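Local coordinates for protein N-terminal acetyltransferase B complex subunit MDM20 (Candida albicans, PDB 5K04) that probably serves as the non-catalytic auxiliary subunit of the NatB N-terminal acetyltransferase complex, pairing with the catalytic subunit NAT3 in a coenzyme A-bound assembly, at residues L215-L218 with Y219-A222; Y235-K238 with L239-E243; W254-S257 with G258-G262. All coordinates share one frame; numbering follows the deposited sequence.

Contact 1: L215-L218 with Y219-A222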
loop_
_atom_site.group_PDB
_atom_site.type_symbol
_atom_site.label_atom_id
_atom_site.label_comp_id
_atom_site.label_asym_id
_atom_site.label_seq_id
_atom_site.Cartn_x
_atom_site.Cartn_y
_atom_site.Cartn_z
ATOM N N LEU A 215 8.396 20.828 -12.935
ATOM C CA LEU A 215 8.101 22.238 -13.171
ATOM C C LEU A 215 7.619 22.490 -14.593
ATOM O O LEU A 215 6.821 23.410 -14.814
ATOM C CB LEU A 215 9.330 23.106 -12.854
ATOM C CG LEU A 215 9.704 23.189 -11.359
ATOM C CD1 LEU A 215 10.911 24.075 -11.142
ATOM C CD2 LEU A 215 8.526 23.654 -10.478
ATOM N N LYS A 216 8.087 21.687 -15.558
ATOM C CA LYS A 216 7.564 21.780 -16.919
ATOM C C LYS A 216 6.078 21.482 -16.938
ATOM O O LYS A 216 5.292 22.208 -17.556
ATOM C CB LYS A 216 8.304 20.819 -17.853
ATOM C CG LYS A 216 9.773 21.157 -18.106
ATOM C CD LYS A 216 10.355 20.243 -19.194
ATOM C CE LYS A 216 11.889 20.374 -19.275
ATOM N NZ LYS A 216 12.468 19.464 -20.310
ATOM N N LEU A 217 5.670 20.414 -16.245
ATOM C CA LEU A 217 4.250 20.081 -16.184
ATOM C C LEU A 217 3.469 21.192 -15.508
ATOM O O LEU A 217 2.384 21.569 -15.963
ATOM C CB LEU A 217 4.052 18.758 -15.450
ATOM C CG LEU A 217 4.643 17.536 -16.170
ATOM C CD1 LEU A 217 4.531 16.242 -15.325
ATOM C CD2 LEU A 217 4.027 17.341 -17.537
ATOM N N LEU A 218 4.025 21.737 -14.424
ATOM C CA LEU A 218 3.389 22.836 -13.711
ATOM C C LEU A 218 3.296 24.078 -14.592
ATOM O O LEU A 218 2.276 24.776 -14.593
ATOM C CB LEU A 218 4.180 23.124 -12.440
ATOM C CG LEU A 218 3.582 24.163 -11.493
ATOM C CD1 LEU A 218 2.215 23.713 -10.965
ATOM C CD2 LEU A 218 4.549 24.443 -10.353
ATOM N N TYR A 219 4.355 24.358 -15.357
ATOM C CA TYR A 219 4.344 25.494 -16.266
ATOM C C TYR A 219 3.244 25.350 -17.312
ATOM O O TYR A 219 2.548 26.321 -17.635
ATOM C CB TYR A 219 5.718 25.622 -16.926
ATOM C CG TYR A 219 5.914 26.856 -17.776
ATOM C CD1 TYR A 219 5.478 28.104 -17.354
ATOM C CD2 TYR A 219 6.584 26.774 -18.991
ATOM C CE1 TYR A 219 5.680 29.230 -18.148
ATOM C CE2 TYR A 219 6.786 27.887 -19.783
ATOM C CZ TYR A 219 6.331 29.114 -19.364
ATOM O OH TYR A 219 6.525 30.225 -20.157
ATOM N N MET A 220 3.085 24.143 -17.866
ATOM C CA MET A 220 2.091 23.938 -18.915
ATOM C C MET A 220 0.678 24.018 -18.348
ATOM O O MET A 220 -0.218 24.588 -18.977
ATOM C CB MET A 220 2.331 22.592 -19.621
ATOM C CG MET A 220 3.424 22.637 -20.706
ATOM S SD MET A 220 3.485 21.227 -21.771
ATOM C CE MET A 220 4.310 20.161 -20.686
ATOM N N LYS A 221 0.472 23.467 -17.145
ATOM C CA LYS A 221 -0.831 23.539 -16.496
ATOM C C LYS A 221 -1.216 24.981 -16.190
ATOM O O LYS A 221 -2.380 25.371 -16.347
ATOM C CB LYS A 221 -0.800 22.709 -15.214
ATOM C CG LYS A 221 -2.045 22.805 -14.389
ATOM C CD LYS A 221 -1.909 22.021 -13.091
ATOM C CE LYS A 221 -3.211 22.120 -12.308
ATOM N NZ LYS A 221 -3.123 21.470 -10.990
ATOM N N ALA A 222 -0.242 25.782 -15.760
ATOM C CA ALA A 222 -0.497 27.186 -15.467
ATOM C C ALA A 222 -0.918 27.941 -16.723
ATOM O O ALA A 222 -1.962 28.612 -16.731
ATOM C CB ALA A 222 0.747 27.808 -14.833
#

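Contact 2: Y235-K238 with L239-E243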
loop_
_atom_site.group_PDB
_atom_site.type_symbol
_atom_site.label_atom_id
_atom_site.label_comp_id
_atom_site.label_asym_id
_atom_site.label_seq_id
_atom_site.Cartn_x
_atom_site.Cartn_y
_atom_site.Cartn_z
ATOM N N TYR A 235 5.467 26.500 -26.490
ATOM C CA TYR A 235 6.250 25.694 -25.552
ATOM C C TYR A 235 6.101 24.202 -25.855
ATOM O O TYR A 235 7.102 23.493 -26.024
ATOM C CB TYR A 235 5.848 26.022 -24.107
ATOM C CG TYR A 235 6.716 25.358 -23.040
ATOM C CD1 TYR A 235 8.013 25.804 -22.786
ATOM C CD2 TYR A 235 6.232 24.297 -22.272
ATOM C CE1 TYR A 235 8.821 25.191 -21.808
ATOM C CE2 TYR A 235 7.032 23.686 -21.285
ATOM C CZ TYR A 235 8.326 24.138 -21.072
ATOM O OH TYR A 235 9.118 23.550 -20.124
ATOM N N THR A 236 4.858 23.716 -25.970
ATOM C CA THR A 236 4.641 22.299 -26.258
ATOM C C THR A 236 5.271 21.895 -27.588
ATOM O O THR A 236 5.904 20.837 -27.684
ATOM C CB THR A 236 3.144 21.968 -26.244
ATOM O OG1 THR A 236 2.435 22.782 -27.189
ATOM C CG2 THR A 236 2.566 22.183 -24.857
ATOM N N GLU A 237 5.118 22.732 -28.620
ATOM C CA GLU A 237 5.734 22.434 -29.913
ATOM C C GLU A 237 7.244 22.240 -29.777
ATOM O O GLU A 237 7.817 21.329 -30.389
ATOM C CB GLU A 237 5.414 23.545 -30.924
ATOM C CG GLU A 237 6.010 23.331 -32.306
ATOM C CD GLU A 237 5.241 24.033 -33.416
ATOM O OE1 GLU A 237 5.885 24.683 -34.257
ATOM O OE2 GLU A 237 3.999 23.922 -33.455
ATOM N N LYS A 238 7.898 23.066 -28.954
ATOM C CA LYS A 238 9.321 22.873 -28.686
ATOM C C LYS A 238 9.585 21.490 -28.096
ATOM O O LYS A 238 10.452 20.750 -28.581
ATOM C CB LYS A 238 9.838 23.970 -27.748
ATOM C CG LYS A 238 11.335 23.891 -27.477
ATOM C CD LYS A 238 11.772 24.738 -26.271
ATOM C CE LYS A 238 11.357 24.111 -24.923
ATOM N NZ LYS A 238 12.253 24.509 -23.775
ATOM N N LEU A 239 8.847 21.128 -27.037
ATOM C CA LEU A 239 9.066 19.836 -26.393
ATOM C C LEU A 239 8.885 18.697 -27.376
ATOM O O LEU A 239 9.686 17.757 -27.398
ATOM C CB LEU A 239 8.109 19.652 -25.216
ATOM C CG LEU A 239 8.234 20.597 -24.033
ATOM C CD1 LEU A 239 7.262 20.186 -22.929
ATOM C CD2 LEU A 239 9.665 20.626 -23.545
ATOM N N LEU A 240 7.847 18.780 -28.215
ATOM C CA LEU A 240 7.434 17.652 -29.044
ATOM C C LEU A 240 8.290 17.511 -30.300
ATOM O O LEU A 240 8.681 16.395 -30.665
ATOM C CB LEU A 240 5.964 17.812 -29.435
ATOM C CG LEU A 240 4.976 17.873 -28.262
ATOM C CD1 LEU A 240 3.620 18.404 -28.734
ATOM C CD2 LEU A 240 4.837 16.514 -27.576
ATOM N N PHE A 241 8.584 18.622 -30.977
ATOM C CA PHE A 241 9.231 18.573 -32.283
ATOM C C PHE A 241 10.734 18.830 -32.232
ATOM O O PHE A 241 11.416 18.579 -33.232
ATOM C CB PHE A 241 8.567 19.582 -33.240
ATOM C CG PHE A 241 7.143 19.231 -33.605
ATOM C CD1 PHE A 241 6.090 19.601 -32.780
ATOM C CD2 PHE A 241 6.864 18.523 -34.761
ATOM C CE1 PHE A 241 4.788 19.275 -33.100
ATOM C CE2 PHE A 241 5.558 18.199 -35.095
ATOM C CZ PHE A 241 4.520 18.571 -34.256
ATOM N N LYS A 242 11.268 19.309 -31.105
ATOM C CA LYS A 242 12.694 19.594 -30.987
ATOM C C LYS A 242 13.393 18.916 -29.810
ATOM O O LYS A 242 14.628 18.843 -29.820
ATOM C CB LYS A 242 12.931 21.111 -30.895
ATOM C CG LYS A 242 12.540 21.872 -32.154
ATOM C CD LYS A 242 12.902 23.352 -32.070
ATOM C CE LYS A 242 12.438 24.102 -33.317
ATOM N NZ LYS A 242 12.773 25.564 -33.276
ATOM N N GLU A 243 12.666 18.415 -28.809
ATOM C CA GLU A 243 13.280 17.816 -27.625
ATOM C C GLU A 243 12.839 16.368 -27.414
ATOM O O GLU A 243 13.009 15.819 -26.316
ATOM C CB GLU A 243 12.982 18.682 -26.398
ATOM C CG GLU A 243 13.630 20.082 -26.530
ATOM C CD GLU A 243 13.424 20.986 -25.315
ATOM O OE1 GLU A 243 13.821 22.166 -25.401
ATOM O OE2 GLU A 243 12.873 20.531 -24.288
#

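Contact 3: W254-S257 with G258-G262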
loop_
_atom_site.group_PDB
_atom_site.type_symbol
_atom_site.label_atom_id
_atom_site.label_comp_id
_atom_site.label_asym_id
_atom_site.label_seq_id
_atom_site.Cartn_x
_atom_site.Cartn_y
_atom_site.Cartn_z
ATOM N N TRP A 254 -0.987 20.721 -27.103
ATOM C CA TRP A 254 -0.506 21.347 -28.332
ATOM C C TRP A 254 -1.627 21.561 -29.345
ATOM O O TRP A 254 -1.661 22.599 -30.018
ATOM C CB TRP A 254 0.610 20.505 -28.947
ATOM C CG TRP A 254 1.157 21.055 -30.228
ATOM C CD1 TRP A 254 2.049 22.090 -30.374
ATOM C CD2 TRP A 254 0.875 20.580 -31.549
ATOM N NE1 TRP A 254 2.317 22.297 -31.712
ATOM C CE2 TRP A 254 1.608 21.383 -32.448
ATOM C CE3 TRP A 254 0.062 19.563 -32.059
ATOM C CZ2 TRP A 254 1.561 21.189 -33.819
ATOM C CZ3 TRP A 254 0.000 19.384 -33.424
ATOM C CH2 TRP A 254 0.752 20.188 -34.290
ATOM N N ILE A 255 -2.541 20.590 -29.490
ATOM C CA ILE A 255 -3.650 20.780 -30.428
ATOM C C ILE A 255 -4.709 21.691 -29.829
ATOM O O ILE A 255 -5.352 22.469 -30.544
ATOM C CB ILE A 255 -4.270 19.437 -30.868
ATOM C CG1 ILE A 255 -4.909 18.698 -29.687
ATOM C CG2 ILE A 255 -3.253 18.576 -31.612
ATOM C CD1 ILE A 255 -5.783 17.531 -30.080
ATOM N N LEU A 256 -4.914 21.596 -28.515
ATOM C CA LEU A 256 -5.825 22.509 -27.841
ATOM C C LEU A 256 -5.391 23.952 -28.064
ATOM O O LEU A 256 -6.129 24.758 -28.637
ATOM C CB LEU A 256 -5.888 22.179 -26.347
ATOM C CG LEU A 256 -6.741 23.162 -25.540
ATOM C CD1 LEU A 256 -8.157 23.199 -26.080
ATOM C CD2 LEU A 256 -6.737 22.816 -24.076
ATOM N N SER A 257 -4.171 24.283 -27.633
ATOM C CA SER A 257 -3.683 25.645 -27.782
ATOM C C SER A 257 -3.602 26.044 -29.250
ATOM O O SER A 257 -3.862 27.205 -29.594
ATOM C CB SER A 257 -2.324 25.792 -27.081
ATOM O OG SER A 257 -1.398 24.806 -27.515
ATOM N N GLY A 258 -3.271 25.095 -30.126
ATOM C CA GLY A 258 -3.243 25.395 -31.552
ATOM C C GLY A 258 -4.580 25.895 -32.067
ATOM O O GLY A 258 -4.653 26.900 -32.781
ATOM N N LYS A 259 -5.663 25.201 -31.708
ATOM C CA LYS A 259 -6.987 25.667 -32.109
ATOM C C LYS A 259 -7.307 27.009 -31.466
ATOM O O LYS A 259 -7.865 27.901 -32.111
ATOM C CB LYS A 259 -8.047 24.627 -31.743
ATOM C CG LYS A 259 -9.465 25.036 -32.143
ATOM C CD LYS A 259 -10.361 23.839 -32.304
ATOM C CE LYS A 259 -11.768 24.159 -31.843
ATOM N NZ LYS A 259 -12.331 25.354 -32.508
ATOM N N GLU A 260 -6.935 27.175 -30.195
ATOM C CA GLU A 260 -7.283 28.393 -29.477
ATOM C C GLU A 260 -6.688 29.629 -30.146
ATOM O O GLU A 260 -7.314 30.694 -30.157
ATOM C CB GLU A 260 -6.824 28.276 -28.026
ATOM C CG GLU A 260 -7.726 27.412 -27.146
ATOM C CD GLU A 260 -9.081 28.047 -26.908
ATOM O OE1 GLU A 260 -9.252 29.243 -27.229
ATOM O OE2 GLU A 260 -9.981 27.351 -26.397
ATOM N N ILE A 261 -5.498 29.498 -30.738
ATOM C CA ILE A 261 -4.821 30.630 -31.365
ATOM C C ILE A 261 -5.150 30.711 -32.855
ATOM O O ILE A 261 -4.536 31.492 -33.591
ATOM C CB ILE A 261 -3.294 30.572 -31.141
ATOM C CG1 ILE A 261 -2.659 29.423 -31.910
ATOM C CG2 ILE A 261 -2.951 30.471 -29.648
ATOM C CD1 ILE A 261 -1.147 29.395 -31.755
ATOM N N GLY A 262 -6.118 29.907 -33.312
ATOM C CA GLY A 262 -6.668 30.038 -34.651
ATOM C C GLY A 262 -6.097 29.125 -35.717
ATOM O O GLY A 262 -6.384 29.334 -36.902
#

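Contact 1: L215-L218 with Y219-A222
Leu215 accepts the backbone N-H of Tyr219 at its carbonyl oxygen, with Tyr219 N 2.7 Å from Leu215 O, while its side chain turns to Thr185 and Ile188 of helix 185-192. One residue on, Lys216 O takes the N-H of Met220, and the methyl CE of Met220 curls back to 3.9 Å from the same Lys216 O. That return follows from the bend at the end of the methionine chain (chi3 -79°), which also sets CE alongside the Leu217 branch, 4.2 Å from its CD2. Leu217 O in turn receives Lys221 N at 2.9 Å; its side chain packs on Lys5 of the neighbouring NAT3 subunit. Leu218 closes the series with Ala222 N at 3.0 Å from Leu218 O, and both side chains, one turn apart, lie on Ile200 of helix 197-204. Tyr219 swings away from the preceding turn to meet the ring of Tyr235 edge-to-face. Along these two turns of helix 213-225, then, the polar work is done by four consecutive i to i+4 backbone bonds, whereas the side chains add one loose apolar touch and are spent mainly on packing against neighbouring helices and NAT3.

Contact 2: Y235-K238 with L239-E243
Lys238 and Glu243, five residues apart, form an i to i+5 salt bridge, with Lys238 NZ 3.3 Å from Glu243 OE1. The lysine reaches it by leaving the backbone with CG opposite N and then folding at chi3 (74°), which carries the end of the chain across the carboxylate at a slant: CE comes as close to OE1 as NZ does, and CD lies only slightly farther off. Glu243 answers with a chain extended beyond CG; OE1 is the nearer oxygen, OE2 a little farther off. CD2 of Leu239 rests against the aliphatic part of the lysine, 4.1 Å from Lys238 CE, while its other branch, CD1, approaches the Tyr235 ring obliquely, 3.9 Å from CE2. Glu237 and Phe241, four residues apart, also meet. CG of Glu237 sits 3.8 Å from CD1 of Phe241, the carboxylate and ring planes are 65° apart, and Glu237 O lies in the plane of the ring at its edge, 3.4 Å from CD1. The same carbonyl accepts Phe241 N. By contrast, the last bond of the series, Lys242 N to Lys238 O at 3.0 Å, is more bent (142° at the hydrogen), as the backbone drifts from helical angles. The helix is flanked on two sides: Tyr235, Thr236 and Leu239 pack on Met220 of helix 213-225, while Leu240 and Phe241 lie against Trp251 and Trp254 of helix 248-260, Trp254 also being the partner of Glu237 OE2.

Contact 3: W254-S257 with G258-G262
Ser257 O accepts Ile261 N at 3.0 Å, and the two branches from Ile261 CB, CG1 and CG2, each lie 3.4 Å from that oxygen. One residue back, Leu256 O accepts Glu260 N in the carbonyl plane. With CG anti to the carbonyl carbon (chi1 -78°), Glu260 brings its CG 3.4 Å from Leu256 O and 4.4 Å from Leu256 CD1. At the start of the turn Gly258 N bonds to Trp254 O from above the carbonyl plane, and Lys259 N follows with a bond of 3.0 Å to Ile255 O. Helix 248-260 ends here in a Schellman motif. Gly262, with positive phi (97°), is its C-prime residue, and Gly262 N turns back to Lys259 O at 2.9 Å while Lys263 N is paired with Gly258 O. Ile261 has already left helical angles. Farther out, Ser257 OG, wedged between its own backbone N and carbonyl carbon (chi1 53°), is hydrogen-bonded to Leu253 O one turn earlier. His233 of helix 229-242 stacks on the Trp254 ring. On another face Ile255 packs on Leu282, Leu286 and Leu289 of helix 277-289, and Lys259 makes a cation-pi contact with Tyr290.

How the contacts relate
The three contacts sit on three consecutive helices, 213-225, 229-242 and 248-260, in series along the chain and on one side of its centre. Contact 2 is the middle member: its centre is about 14 Å from those of contacts 1 and 3, whose centres lie about 17 Å apart and which do not touch. With contact 1 the join is packing, with Met220 SD 3.4 Å from Thr236 CG2 and Lys216 CG 3.2 Å from Tyr235 OH. With contact 3 it is partly polar, Glu237 OE2 lying 2.9 Å from Trp254 NE1. Contact 1 also reaches NAT3 through Leu217, whereas no other protein chain touches contact 3.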